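Local structure of putative uncharacterized protein (Archaeoglobus fulgidus, 3VU0) at residues A[12-17]-A[42-47]; A[36-41]-A[109-114]; A[103-108]-A[131-136]. The protein is an archaeal AglB protein of the Stt3/AglB family, represented here by its C-terminal globular domain, a mixed beta-sheet with helices packed around it. All coordinates share one frame; numbering follows the deposited sequence.

The three contacts form a chain of packing through the domain. Contact 1 joins helix 5-17 to helix 41-46 near the periphery, with its centre about 20 Å from that of contact 2. The link between them is continuous sequence, residues 36-41 running straight into 42-47, and Ile-44 CD1 also packs on Ser-36 CB at 4.0 Å. Contacts 2 and 3 are much closer, centres about 9 Å apart, because both use helix 105-112. There Asp-39 OD2 and Lys-104 NZ form a salt bridge of 3.0 Å, and Trp-37 CZ2 lies 3.8 Å from Ile-108 CG1. Contacts 1 and 3 sit on opposite sides of the chain's centre, with nearest atoms about 8 Å apart.

Contact 1 of 3, residues A[12-17]-A[42-47]; sequences NWMKEN and NWILYV
Helix 5-17 meets helix 41-46 through one apolar pair, Met-14 with Ile-44, and through a water at the more exposed end of the pairing, between Lys-15 and Val-47. Met-14, modelled as selenomethionine, reaches the other helix with its terminal methyl: CE lies 3.7 Å from Ile-44 CG2. The bend at chi3 (-62°) turns this methyl aside from the line of the chain, and the two side chains lie nearly perpendicular. A long, unbranched, flexible side chain suits the place, since the backbones stay well separated, with Met-14 CA 8.6 Å from Ile-44 CA. Both residues are buried; Met-14 also leans on Ala-48 and Ile-44 on Val-52.

In the AglB core domain this joins the first helix of the chain to the short helix that begins at the glycine closing the WWDYG sequence, and Leu-11, one turn before Met-14, extends the same helix-helix packing to Trp-43 and Val-47. Lys-15 runs fully extended from a trans chi1 (-176°), so its methylenes pass the end of 42-47, CD coming 3.7 Å from Val-47 O. The ammonium NZ donates to a water at 2.9 Å, and that water donates in turn to Val-47 O at 2.7 Å. A long cationic chain suits an exposed edge, where its tip can bind solvent while its stem lies along the protein. On another side of helix 5-17, Trp-13 meets Phe-153 edge-to-face, while Trp-13 O accepts from Asn-17 ND2 at 3.0 Å.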
loop_
_atom_site.group_PDB
_atom_site.type_symbol
_atom_site.label_atom_id
_atom_site.label_comp_id
_atom_site.label_asym_id
_atom_site.label_seq_id
_atom_site.Cartn_x
_atom_site.Cartn_y
_atom_site.Cartn_z
ATOM N N ASN A 12 4.266 -16.337 -1.396
ATOM C CA ASN A 12 5.240 -17.411 -1.205
ATOM C C ASN A 12 6.644 -16.831 -1.114
ATOM O O ASN A 12 7.477 -17.309 -0.339
ATOM C CB ASN A 12 5.190 -18.419 -2.359
ATOM C CG ASN A 12 3.911 -19.233 -2.368
ATOM O OD1 ASN A 12 3.355 -19.553 -1.315
ATOM N ND2 ASN A 12 3.449 -19.588 -3.560
ATOM N N TRP A 13 6.902 -15.799 -1.913
ATOM C CA TRP A 13 8.205 -15.155 -1.905
ATOM C C TRP A 13 8.459 -14.505 -0.543
ATOM O O TRP A 13 9.526 -14.685 0.050
ATOM C CB TRP A 13 8.285 -14.086 -3.004
ATOM C CG TRP A 13 9.667 -13.510 -3.184
ATOM C CD1 TRP A 13 10.651 -13.976 -4.012
ATOM C CD2 TRP A 13 10.226 -12.388 -2.487
ATOM N NE1 TRP A 13 11.790 -13.212 -3.873
ATOM C CE2 TRP A 13 11.556 -12.232 -2.944
ATOM C CE3 TRP A 13 9.733 -11.498 -1.521
ATOM C CZ2 TRP A 13 12.401 -11.223 -2.463
ATOM C CZ3 TRP A 13 10.576 -10.492 -1.043
ATOM C CH2 TRP A 13 11.894 -10.365 -1.517
HETATM N N MSE A 14 7.489 -13.751 -0.028
HETATM C CA MSE A 14 7.722 -13.111 1.259
HETATM C C MSE A 14 7.776 -14.098 2.417
HETATM O O MSE A 14 8.445 -13.844 3.422
HETATM C CB MSE A 14 6.718 -11.970 1.535
HETATM C CG MSE A 14 5.296 -12.120 1.029
HETATM SE SE MSE A 14 4.421 -10.350 0.925
HETATM C CE MSE A 14 4.502 -9.861 2.783
ATOM N N LYS A 15 7.107 -15.237 2.264
ATOM C CA LYS A 15 7.113 -16.248 3.310
ATOM C C LYS A 15 8.521 -16.789 3.537
ATOM O O LYS A 15 8.940 -16.997 4.676
ATOM C CB LYS A 15 6.190 -17.415 2.949
ATOM C CG LYS A 15 6.077 -18.455 4.061
ATOM C CD LYS A 15 5.167 -19.609 3.670
ATOM C CE LYS A 15 4.965 -20.570 4.835
ATOM N NZ LYS A 15 4.044 -21.683 4.474
ATOM N N GLU A 16 9.260 -17.011 2.456
ATOM C CA GLU A 16 10.604 -17.555 2.596
ATOM C C GLU A 16 11.751 -16.558 2.503
ATOM O O GLU A 16 12.900 -16.925 2.746
ATOM C CB GLU A 16 10.822 -18.677 1.576
ATOM C CG GLU A 16 10.683 -18.263 0.130
ATOM C CD GLU A 16 10.829 -19.442 -0.820
ATOM O OE1 GLU A 16 11.897 -20.093 -0.803
ATOM O OE2 GLU A 16 9.874 -19.718 -1.581
ATOM N N ASN A 17 11.453 -15.306 2.167
ATOM C CA ASN A 17 12.503 -14.301 2.046
ATOM C C ASN A 17 12.528 -13.224 3.129
ATOM O O ASN A 17 13.600 -12.753 3.500
ATOM C CB ASN A 17 12.450 -13.648 0.656
ATOM C CG ASN A 17 13.017 -14.547 -0.426
ATOM O OD1 ASN A 17 14.234 -14.750 -0.504
ATOM N ND2 ASN A 17 12.142 -15.103 -1.260
ATOM N N ASN A 42 -5.172 -10.440 5.947
ATOM C CA ASN A 42 -5.259 -11.855 6.289
ATOM C C ASN A 42 -4.349 -12.735 5.445
ATOM O O ASN A 42 -3.814 -13.730 5.937
ATOM C CB ASN A 42 -6.708 -12.348 6.183
ATOM C CG ASN A 42 -7.595 -11.775 7.274
ATOM O OD1 ASN A 42 -7.182 -11.677 8.425
ATOM N ND2 ASN A 42 -8.819 -11.405 6.919
ATOM N N TRP A 43 -4.172 -12.373 4.178
ATOM C CA TRP A 43 -3.306 -13.143 3.295
ATOM C C TRP A 43 -1.861 -13.050 3.766
ATOM O O TRP A 43 -1.152 -14.055 3.868
ATOM C CB TRP A 43 -3.392 -12.625 1.856
ATOM C CG TRP A 43 -4.577 -13.111 1.081
ATOM C CD1 TRP A 43 -5.421 -14.133 1.415
ATOM C CD2 TRP A 43 -5.005 -12.641 -0.204
ATOM N NE1 TRP A 43 -6.343 -14.333 0.416
ATOM C CE2 TRP A 43 -6.111 -13.430 -0.591
ATOM C CE3 TRP A 43 -4.559 -11.629 -1.069
ATOM C CZ2 TRP A 43 -6.777 -13.242 -1.807
ATOM C CZ3 TRP A 43 -5.220 -11.441 -2.278
ATOM C CH2 TRP A 43 -6.320 -12.247 -2.635
ATOM N N ILE A 44 -1.426 -11.829 4.045
ATOM C CA ILE A 44 -0.065 -11.598 4.488
ATOM C C ILE A 44 0.183 -12.236 5.850
ATOM O O ILE A 44 1.213 -12.881 6.068
ATOM C CB ILE A 44 0.221 -10.090 4.549
ATOM C CG1 ILE A 44 0.095 -9.499 3.141
ATOM C CG2 ILE A 44 1.614 -9.834 5.117
ATOM C CD1 ILE A 44 0.219 -7.988 3.089
ATOM N N LEU A 45 -0.777 -12.072 6.754
ATOM C CA LEU A 45 -0.662 -12.619 8.100
ATOM C C LEU A 45 -0.727 -14.148 8.147
ATOM O O LEU A 45 0.103 -14.789 8.793
ATOM C CB LEU A 45 -1.769 -12.049 8.996
ATOM C CG LEU A 45 -1.434 -11.592 10.424
ATOM C CD1 LEU A 45 -2.667 -11.792 11.290
ATOM C CD2 LEU A 45 -0.269 -12.382 11.004
ATOM N N TYR A 46 -1.700 -14.733 7.457
ATOM C CA TYR A 46 -1.870 -16.185 7.486
ATOM C C TYR A 46 -1.208 -17.003 6.386
ATOM O O TYR A 46 -0.943 -18.187 6.578
ATOM C CB TYR A 46 -3.366 -16.517 7.560
ATOM C CG TYR A 46 -4.012 -15.935 8.798
ATOM C CD1 TYR A 46 -3.598 -16.329 10.070
ATOM C CD2 TYR A 46 -4.991 -14.947 8.702
ATOM C CE1 TYR A 46 -4.138 -15.751 11.215
ATOM C CE2 TYR A 46 -5.537 -14.362 9.843
ATOM C CZ TYR A 46 -5.106 -14.767 11.094
ATOM O OH TYR A 46 -5.630 -14.181 12.221
ATOM N N VAL A 47 -0.944 -16.392 5.237
ATOM C CA VAL A 47 -0.295 -17.120 4.155
ATOM C C VAL A 47 1.204 -16.832 4.132
ATOM O O VAL A 47 2.016 -17.746 3.980
ATOM C CB VAL A 47 -0.891 -16.756 2.781
ATOM C CG1 VAL A 47 -0.141 -17.494 1.681
ATOM C CG2 VAL A 47 -2.373 -17.115 2.747
HETATM O O HOH W 1 1.469 -20.346 4.148
#

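Contact 2 of 3, residues A[36-41]-A[109-114]; sequences SWWDYG and MQIAGY
Met-109 O, in the last turn of the helix that holds Ile-111 against Trp-37, is approached by two backbone N-H groups: Tyr-114 N at 3.0 Å and, more weakly, Ala-112 N. The bond from Tyr-114 N, together with that from Gly-113 N to Gln-110 O, closes helix 105-112 in a Schellman motif; the weak Ala-112 N bond is additional. Gly-113 takes a positive phi of 107°, where a beta carbon would press on the preceding carbonyl O.

Just before that end, Ile-111 sends its CD1 methyl to the six-membered part of the Trp-37 indole. It arrives at the ring edge, near the plane, 3.2 Å from Trp-37 CH2, tight for two carbons. The two side chains reach toward each other across the gap. Trp-37 and Trp-38 open the WWDYG sequence, the signature motif of the Stt3/AglB family, here the loop that leads from strand 33-35 into helix 41-46. Trp-37 CG stands opposite its backbone N (chi1 -169°), which sends the long flat indole out to the helix. Trp-38 CD1 sits 3.4 Å above the centre of the Trp-37 ring, while Trp-38 NE1 lies 4.4 Å from Ile-111 CD1. Beyond the pair, Phe-57 touches Ile-111, and Trp-37 also touches Ala-65 of helix 61-69.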
loop_
_atom_site.group_PDB
_atom_site.type_symbol
_atom_site.label_atom_id
_atom_site.label_comp_id
_atom_site.label_asym_id
_atom_site.label_seq_id
_atom_site.Cartn_x
_atom_site.Cartn_y
_atom_site.Cartn_z
ATOM N N SER A 36 0.115 -2.555 4.136
ATOM C CA SER A 36 -0.616 -2.703 2.881
ATOM C C SER A 36 -2.052 -2.295 3.167
ATOM O O SER A 36 -2.364 -1.870 4.281
ATOM C CB SER A 36 -0.584 -4.152 2.398
ATOM O OG SER A 36 -1.064 -4.244 1.066
ATOM N N TRP A 37 -2.924 -2.417 2.172
ATOM C CA TRP A 37 -4.329 -2.074 2.374
ATOM C C TRP A 37 -4.937 -3.198 3.218
ATOM O O TRP A 37 -4.527 -4.352 3.102
ATOM C CB TRP A 37 -5.046 -1.964 1.028
ATOM C CG TRP A 37 -6.428 -1.367 1.120
ATOM C CD1 TRP A 37 -7.533 -1.772 0.432
ATOM C CD2 TRP A 37 -6.842 -0.255 1.927
ATOM N NE1 TRP A 37 -8.609 -0.986 0.760
ATOM C CE2 TRP A 37 -8.216 -0.046 1.673
ATOM C CE3 TRP A 37 -6.188 0.587 2.836
ATOM C CZ2 TRP A 37 -8.951 0.973 2.299
ATOM C CZ3 TRP A 37 -6.920 1.602 3.459
ATOM C CH2 TRP A 37 -8.285 1.784 3.186
ATOM N N TRP A 38 -5.925 -2.877 4.047
ATOM C CA TRP A 38 -6.507 -3.889 4.921
ATOM C C TRP A 38 -7.108 -5.121 4.241
ATOM O O TRP A 38 -7.145 -6.193 4.839
ATOM C CB TRP A 38 -7.539 -3.253 5.867
ATOM C CG TRP A 38 -8.811 -2.853 5.215
ATOM C CD1 TRP A 38 -9.064 -1.692 4.542
ATOM C CD2 TRP A 38 -10.011 -3.627 5.150
ATOM N NE1 TRP A 38 -10.352 -1.695 4.061
ATOM C CE2 TRP A 38 -10.955 -2.874 4.420
ATOM C CE3 TRP A 38 -10.380 -4.887 5.640
ATOM C CZ2 TRP A 38 -12.250 -3.339 4.164
ATOM C CZ3 TRP A 38 -11.674 -5.352 5.385
ATOM C CH2 TRP A 38 -12.589 -4.575 4.653
ATOM N N ASP A 39 -7.558 -4.985 2.997
ATOM C CA ASP A 39 -8.134 -6.122 2.281
ATOM C C ASP A 39 -7.189 -7.325 2.192
ATOM O O ASP A 39 -7.637 -8.473 2.158
ATOM C CB ASP A 39 -8.512 -5.741 0.840
ATOM C CG ASP A 39 -9.651 -4.746 0.764
ATOM O OD1 ASP A 39 -10.419 -4.626 1.741
ATOM O OD2 ASP A 39 -9.784 -4.102 -0.295
ATOM N N TYR A 40 -5.889 -7.058 2.141
ATOM C CA TYR A 40 -4.893 -8.119 1.992
ATOM C C TYR A 40 -4.250 -8.588 3.291
ATOM O O TYR A 40 -3.421 -9.510 3.284
ATOM C CB TYR A 40 -3.790 -7.638 1.044
ATOM C CG TYR A 40 -4.301 -6.801 -0.109
ATOM C CD1 TYR A 40 -5.193 -7.330 -1.043
ATOM C CD2 TYR A 40 -3.892 -5.479 -0.263
ATOM C CE1 TYR A 40 -5.664 -6.558 -2.111
ATOM C CE2 TYR A 40 -4.354 -4.697 -1.321
ATOM C CZ TYR A 40 -5.238 -5.242 -2.242
ATOM O OH TYR A 40 -5.685 -4.471 -3.292
ATOM N N GLY A 41 -4.625 -7.957 4.398
ATOM C CA GLY A 41 -4.052 -8.299 5.689
ATOM C C GLY A 41 -4.024 -9.773 6.050
ATOM O O GLY A 41 -2.973 -10.302 6.421
HETATM N N MSE A 109 -9.225 7.008 0.115
HETATM C CA MSE A 109 -9.402 8.434 0.362
HETATM C C MSE A 109 -10.478 8.673 1.415
HETATM O O MSE A 109 -10.293 9.468 2.334
HETATM C CB MSE A 109 -9.796 9.165 -0.922
HETATM C CG MSE A 109 -8.669 9.344 -1.907
HETATM SE SE MSE A 109 -9.207 10.509 -3.344
HETATM C CE MSE A 109 -9.239 12.185 -2.372
ATOM N N GLN A 110 -11.609 7.989 1.279
ATOM C CA GLN A 110 -12.702 8.163 2.231
ATOM C C GLN A 110 -12.257 7.851 3.659
ATOM O O GLN A 110 -12.573 8.590 4.589
ATOM C CB GLN A 110 -13.885 7.275 1.849
ATOM C CG GLN A 110 -14.415 7.558 0.461
ATOM C CD GLN A 110 -15.482 6.576 0.030
ATOM O OE1 GLN A 110 -15.304 5.364 0.142
ATOM N NE2 GLN A 110 -16.594 7.093 -0.475
ATOM N N ILE A 111 -11.513 6.764 3.828
ATOM C CA ILE A 111 -11.044 6.376 5.152
ATOM C C ILE A 111 -9.984 7.349 5.658
ATOM O O ILE A 111 -9.791 7.502 6.866
ATOM C CB ILE A 111 -10.497 4.935 5.130
ATOM C CG1 ILE A 111 -11.614 3.989 4.685
ATOM C CG2 ILE A 111 -10.007 4.531 6.510
ATOM C CD1 ILE A 111 -11.158 2.588 4.391
ATOM N N ALA A 112 -9.308 8.021 4.732
ATOM C CA ALA A 112 -8.293 8.998 5.101
ATOM C C ALA A 112 -8.949 10.320 5.500
ATOM O O ALA A 112 -8.276 11.231 5.984
ATOM C CB ALA A 112 -7.329 9.223 3.943
ATOM N N GLY A 113 -10.255 10.429 5.281
ATOM C CA GLY A 113 -10.965 11.641 5.654
ATOM C C GLY A 113 -11.408 12.555 4.526
ATOM O O GLY A 113 -11.913 13.653 4.777
ATOM N N TYR A 114 -11.224 12.117 3.284
ATOM C CA TYR A 114 -11.618 12.919 2.129
ATOM C C TYR A 114 -13.006 12.534 1.632
ATOM O O TYR A 114 -13.505 11.448 1.933
ATOM C CB TYR A 114 -10.602 12.739 0.994
ATOM C CG TYR A 114 -9.216 13.240 1.327
ATOM C CD1 TYR A 114 -8.911 14.599 1.265
ATOM C CD2 TYR A 114 -8.208 12.356 1.718
ATOM C CE1 TYR A 114 -7.632 15.069 1.582
ATOM C CE2 TYR A 114 -6.930 12.815 2.040
ATOM C CZ TYR A 114 -6.649 14.171 1.969
ATOM O OH TYR A 114 -5.387 14.630 2.279
#

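Contact 3 of 3, residues A[103-108]-A[131-136]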
loop_
_atom_site.group_PDB
_atom_site.type_symbol
_atom_site.label_atom_id
_atom_site.label_comp_id
_atom_site.label_asym_id
_atom_site.label_seq_id
_atom_site.Cartn_x
_atom_site.Cartn_y
_atom_site.Cartn_z
ATOM N N THR A 103 -11.503 2.284 -8.837
ATOM C CA THR A 103 -10.233 2.115 -8.144
ATOM C C THR A 103 -10.469 2.051 -6.646
ATOM O O THR A 103 -11.401 2.672 -6.132
ATOM C CB THR A 103 -9.272 3.287 -8.428
ATOM O OG1 THR A 103 -8.120 3.173 -7.581
ATOM C CG2 THR A 103 -9.957 4.623 -8.159
ATOM N N LYS A 104 -9.635 1.297 -5.942
ATOM C CA LYS A 104 -9.787 1.214 -4.502
ATOM C C LYS A 104 -9.199 2.457 -3.839
ATOM O O LYS A 104 -9.226 2.589 -2.618
ATOM C CB LYS A 104 -9.135 -0.062 -3.964
ATOM C CG LYS A 104 -9.909 -1.320 -4.347
ATOM C CD LYS A 104 -9.313 -2.571 -3.731
ATOM C CE LYS A 104 -10.214 -3.781 -3.957
ATOM N NZ LYS A 104 -9.705 -4.970 -3.212
ATOM N N PHE A 105 -8.676 3.374 -4.648
ATOM C CA PHE A 105 -8.119 4.608 -4.105
ATOM C C PHE A 105 -9.251 5.446 -3.498
ATOM O O PHE A 105 -9.029 6.250 -2.593
ATOM C CB PHE A 105 -7.406 5.407 -5.204
ATOM C CG PHE A 105 -6.668 6.617 -4.693
ATOM C CD1 PHE A 105 -7.042 7.897 -5.095
ATOM C CD2 PHE A 105 -5.600 6.475 -3.813
ATOM C CE1 PHE A 105 -6.359 9.022 -4.628
ATOM C CE2 PHE A 105 -4.907 7.593 -3.337
ATOM C CZ PHE A 105 -5.289 8.870 -3.747
ATOM N N ILE A 106 -10.470 5.246 -3.996
ATOM C CA ILE A 106 -11.627 5.988 -3.499
ATOM C C ILE A 106 -11.889 5.645 -2.028
ATOM O O ILE A 106 -11.926 6.535 -1.183
ATOM C CB ILE A 106 -12.886 5.709 -4.364
ATOM C CG1 ILE A 106 -12.646 6.198 -5.798
ATOM C CG2 ILE A 106 -14.106 6.427 -3.783
ATOM C CD1 ILE A 106 -12.326 7.679 -5.905
ATOM N N PRO A 107 -12.073 4.354 -1.701
ATOM C CA PRO A 107 -12.310 4.045 -0.288
ATOM C C PRO A 107 -11.099 4.419 0.569
ATOM O O PRO A 107 -11.243 4.778 1.742
ATOM C CB PRO A 107 -12.598 2.539 -0.298
ATOM C CG PRO A 107 -11.922 2.048 -1.543
ATOM C CD PRO A 107 -12.215 3.150 -2.539
ATOM N N ILE A 108 -9.906 4.342 -0.017
ATOM C CA ILE A 108 -8.695 4.714 0.714
ATOM C C ILE A 108 -8.816 6.194 1.081
ATOM O O ILE A 108 -8.548 6.591 2.211
ATOM C CB ILE A 108 -7.424 4.499 -0.143
ATOM C CG1 ILE A 108 -7.161 2.998 -0.314
ATOM C CG2 ILE A 108 -6.225 5.176 0.507
ATOM C CD1 ILE A 108 -5.883 2.680 -1.092
ATOM N N THR A 131 0.660 11.401 -4.280
ATOM C CA THR A 131 0.709 10.515 -3.123
ATOM C C THR A 131 1.810 9.460 -3.096
ATOM O O THR A 131 2.448 9.158 -4.104
ATOM C CB THR A 131 -0.625 9.767 -2.937
ATOM O OG1 THR A 131 -0.758 8.775 -3.964
ATOM C CG2 THR A 131 -1.802 10.736 -3.009
HETATM N N MSE A 132 2.007 8.898 -1.906
HETATM C CA MSE A 132 2.988 7.847 -1.687
HETATM C C MSE A 132 2.642 6.630 -2.541
HETATM O O MSE A 132 3.527 5.969 -3.075
HETATM C CB MSE A 132 2.999 7.441 -0.210
HETATM C CG MSE A 132 3.691 8.437 0.702
HETATM SE SE MSE A 132 5.560 8.586 0.247
HETATM C CE MSE A 132 6.079 6.747 0.546
ATOM N N LEU A 133 1.351 6.334 -2.650
ATOM C CA LEU A 133 0.896 5.196 -3.443
ATOM C C LEU A 133 1.383 5.331 -4.879
ATOM O O LEU A 133 1.821 4.362 -5.490
ATOM C CB LEU A 133 -0.631 5.106 -3.417
ATOM C CG LEU A 133 -1.248 3.971 -4.242
ATOM C CD1 LEU A 133 -0.614 2.639 -3.868
ATOM C CD2 LEU A 133 -2.754 3.934 -4.004
ATOM N N TYR A 134 1.306 6.544 -5.413
ATOM C CA TYR A 134 1.765 6.809 -6.770
ATOM C C TYR A 134 3.287 6.680 -6.870
ATOM O O TYR A 134 3.805 5.997 -7.747
ATOM C CB TYR A 134 1.364 8.225 -7.197
ATOM C CG TYR A 134 1.959 8.635 -8.524
ATOM C CD1 TYR A 134 1.339 8.289 -9.721
ATOM C CD2 TYR A 134 3.157 9.348 -8.581
ATOM C CE1 TYR A 134 1.895 8.643 -10.949
ATOM C CE2 TYR A 134 3.721 9.705 -9.804
ATOM C CZ TYR A 134 3.084 9.350 -10.981
ATOM O OH TYR A 134 3.631 9.708 -12.189
ATOM N N LYS A 135 4.001 7.342 -5.966
ATOM C CA LYS A 135 5.457 7.314 -5.985
ATOM C C LYS A 135 6.014 5.911 -5.775
ATOM O O LYS A 135 7.119 5.603 -6.229
ATOM C CB LYS A 135 6.014 8.277 -4.935
ATOM C CG LYS A 135 5.550 9.708 -5.157
ATOM C CD LYS A 135 5.950 10.624 -4.019
ATOM C CE LYS A 135 5.320 11.998 -4.186
ATOM N NZ LYS A 135 5.750 12.926 -3.108
ATOM N N LEU A 136 5.246 5.062 -5.094
ATOM C CA LEU A 136 5.660 3.683 -4.862
ATOM C C LEU A 136 5.304 2.783 -6.040
ATOM O O LEU A 136 6.172 2.366 -6.807
ATOM C CB LEU A 136 4.998 3.108 -3.592
ATOM C CG LEU A 136 5.482 3.626 -2.234
ATOM C CD1 LEU A 136 4.556 3.122 -1.136
ATOM C CD2 LEU A 136 6.906 3.158 -1.982
#
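The first turns of helix 105-112 and helix 132-138 face each other with Phe-105 CA 9.1 Å from Leu-133 CA, a separation that side chains alone bridge. Phe-105 does most of the bridging. With chi1 near trans (-173°) its ring swings out across the gap to the other helix, where Leu-133 CD2 comes 3.8 Å from Phe-105 CD2 and Thr-131 CG2 comes 4.0 Å from Phe-105 CZ. The side chains of Phe-105 and Leu-133 run antiparallel and overlap alongside, whereas the Thr-131 methyl meets the ring at its far, CZ end. The same Leu-133 methyl has a looser contact with Ile-108 one turn further on, so a single branch lies against two apolar side chains. Broad phenyl and branched aliphatic groups suit this buried place, where the contacts between 103-108 and 131-136 are apolar. Phe-105 also meets Phe-128 edge-to-face.

Thr-131, the N-cap of helix 132-138, divides its work between its two branches: the methyl packs on Phe-105, and OG1 accepts a weak bond from Tyr-134 N while donating to Phe-128 O, so the buried hydroxyl is satisfied. Thr-103 OG1 accepts from Phe-105 N at 3.0 Å with a fairly straight N-H...O angle of 163°, and it has a further partner in Thr-95 O. Helix 61-69 adds Thr-69 against Phe-105 and Ile-108, and Thr-90 of strand 85-91 touches Leu-133. Together the two helix starts, each with a threonine capping bond, pack helices 105-112 and 132-138 against each other beside the mixed sheet of this alpha/beta domain.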